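Local coordinates for protein dihydropteroate synthase 2 (Mycobacterium tuberculosis, PDB 2VP8) that probably lacks dihydropteroate synthase activity despite belonging to that family, and appears able to bind the inhibitor dapsone but to have very low affinity for the pterin pyrophosphate substrate, at residues 31-36 with 211-216. Residues are numbered along the deposited sequence; the frame is centred on the assembly and turned at random.
With EDO (1,2-ethanediol), chain F.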
# COMPACT_ATOMS: atom_id res chain seq x y z
N THR B 31 -7.55 -13.45 -20.00
CA THR B 31 -7.64 -12.71 -21.24
C THR B 31 -8.48 -11.44 -21.04
O THR B 31 -9.56 -11.50 -20.46
CB THR B 31 -8.28 -13.54 -22.38
OG1 THR B 31 -9.55 -14.04 -21.94
CG2 THR B 31 -7.39 -14.71 -22.78
N LEU B 32 -7.96 -10.31 -21.50
CA LEU B 32 -8.75 -9.09 -21.62
C LEU B 32 -8.77 -8.73 -23.09
O LEU B 32 -7.73 -8.78 -23.76
CB LEU B 32 -8.14 -7.95 -20.81
CG LEU B 32 -9.03 -6.99 -20.02
CD1 LEU B 32 -8.36 -5.63 -19.98
CD2 LEU B 32 -10.46 -6.87 -20.57
N CYS B 33 -9.95 -8.37 -23.60
CA CYS B 33 -10.15 -8.07 -25.03
C CYS B 33 -9.46 -9.08 -25.94
O CYS B 33 -8.82 -8.70 -26.91
CB CYS B 33 -9.68 -6.65 -25.38
SG CYS B 33 -10.46 -5.33 -24.41
N GLY B 34 -9.58 -10.36 -25.61
CA GLY B 34 -9.01 -11.44 -26.42
C GLY B 34 -7.49 -11.54 -26.40
O GLY B 34 -6.92 -12.32 -27.16
N ARG B 35 -6.84 -10.78 -25.53
CA ARG B 35 -5.38 -10.80 -25.42
C ARG B 35 -4.89 -11.39 -24.10
O ARG B 35 -5.48 -11.14 -23.05
CB ARG B 35 -4.80 -9.39 -25.57
CG ARG B 35 -5.19 -8.66 -26.85
CD ARG B 35 -4.55 -9.30 -28.05
NE ARG B 35 -4.91 -8.59 -29.26
CZ ARG B 35 -4.74 -9.07 -30.48
NH1 ARG B 35 -4.21 -10.28 -30.64
NH2 ARG B 35 -5.10 -8.35 -31.52
N PRO B 36 -3.78 -12.16 -24.16
CA PRO B 36 -3.14 -12.67 -22.95
C PRO B 36 -2.78 -11.54 -22.00
O PRO B 36 -2.26 -10.50 -22.42
CB PRO B 36 -1.87 -13.35 -23.48
CG PRO B 36 -1.69 -12.84 -24.87
CD PRO B 36 -3.07 -12.58 -25.38
N ARG B 211 -19.73 -6.47 -23.42
CA ARG B 211 -19.78 -6.18 -21.99
C ARG B 211 -18.42 -6.36 -21.30
O ARG B 211 -17.99 -5.51 -20.52
CB ARG B 211 -20.85 -7.02 -21.30
CG ARG B 211 -21.02 -6.73 -19.81
CD ARG B 211 -22.23 -7.43 -19.24
NE ARG B 211 -23.48 -6.76 -19.60
CZ ARG B 211 -24.12 -5.88 -18.83
NH1 ARG B 211 -23.65 -5.56 -17.63
NH2 ARG B 211 -25.24 -5.33 -19.26
N GLU B 212 -17.74 -7.47 -21.62
CA GLU B 212 -16.49 -7.84 -20.95
C GLU B 212 -15.31 -6.94 -21.32
O GLU B 212 -14.31 -6.92 -20.61
CB GLU B 212 -16.14 -9.32 -21.18
CG GLU B 212 -15.93 -9.73 -22.64
CD GLU B 212 -17.23 -9.99 -23.39
OE1 GLU B 212 -18.31 -9.98 -22.76
OE2 GLU B 212 -17.16 -10.21 -24.63
N LYS B 213 -15.43 -6.21 -22.42
CA LYS B 213 -14.35 -5.34 -22.89
C LYS B 213 -14.49 -3.92 -22.34
O LYS B 213 -13.68 -3.04 -22.66
CB LYS B 213 -14.28 -5.32 -24.42
CG LYS B 213 -14.16 -6.69 -25.07
CD LYS B 213 -13.64 -6.58 -26.50
CE LYS B 213 -13.73 -7.91 -27.24
NZ LYS B 213 -12.78 -7.97 -28.39
N VAL B 214 -15.51 -3.69 -21.51
CA VAL B 214 -15.71 -2.37 -20.90
C VAL B 214 -15.04 -2.30 -19.53
O VAL B 214 -15.29 -3.14 -18.67
CB VAL B 214 -17.20 -2.02 -20.74
CG1 VAL B 214 -17.35 -0.63 -20.11
CG2 VAL B 214 -17.93 -2.07 -22.07
N LEU B 215 -14.20 -1.29 -19.34
CA LEU B 215 -13.58 -1.00 -18.05
C LEU B 215 -14.08 0.35 -17.55
O LEU B 215 -14.43 1.22 -18.35
CB LEU B 215 -12.05 -0.99 -18.17
CG LEU B 215 -11.31 -2.31 -18.45
CD1 LEU B 215 -11.40 -2.74 -19.93
CD2 LEU B 215 -9.86 -2.19 -18.04
N ILE B 216 -14.14 0.53 -16.23
CA ILE B 216 -14.55 1.82 -15.68
C ILE B 216 -13.41 2.51 -14.95
O ILE B 216 -12.66 1.88 -14.19
CB ILE B 216 -15.82 1.75 -14.79
CG1 ILE B 216 -15.59 0.87 -13.54
CG2 ILE B 216 -17.03 1.28 -15.60
CD1 ILE B 216 -16.61 1.10 -12.43
C1 EDO F . -21.15 -7.52 -15.60
O1 EDO F . -19.92 -6.91 -16.00
C2 EDO F . -21.93 -6.60 -14.66
O2 EDO F . -22.08 -5.30 -15.27
O HOH W 1 -12.58 -8.48 -22.47
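Cys33 and Lys213 lie closest in the backbone, with their CA atoms 5.4 Å apart. The thiol of Cys33 rests alongside the root of the lysine chain: SG is 3.8 Å from Lys213 CB and about as close to CG and CD. These three methylenes do the touching. With chi1 at -55°, Lys213 CG sits beside its own backbone N, and the chain is extended from there past the cysteine. NZ is bonded instead to the carbonyl O of Gly160.

Leu32 and Leu215 meet tip to tip through single methyls, Leu32 CD1 to Leu215 CD1 at 4.2 Å. Both residues are buried. The other methyl of Leu32, CD2, approaches Glu212 O at 3.9 Å, so the leucine touches both an apolar and a polar group of 211-216. A water joins the two backbones. It accepts from Cys33 N at 2.9 Å and donates a weak bond to Glu212 O at 3.0 Å. The direct contacts are apolar or van der Waals in kind.

Cys33 stands in a type I' turn from Leu32 to Arg35, the two-residue loop of a 2:2 beta hairpin. Leu32 N to Arg35 O (3.0 Å) and Arg35 N to Leu32 O (2.8 Å) close it. Opposite the turn, the 3-10 segment 211-213 leads into strand 214-217.

The hairpin lies across the N-terminal ends of the parallel strands of the TIM barrel. Leu32 also packs on Leu119 of strand 119-123, and Arg35 forms a salt bridge with Asp139. Leu215 is hydrogen-bonded through its backbone to Leu163 and Cys165 of the adjacent parallel strand 162-166, while Val214 points away from the hairpin and packs on helix 186-207.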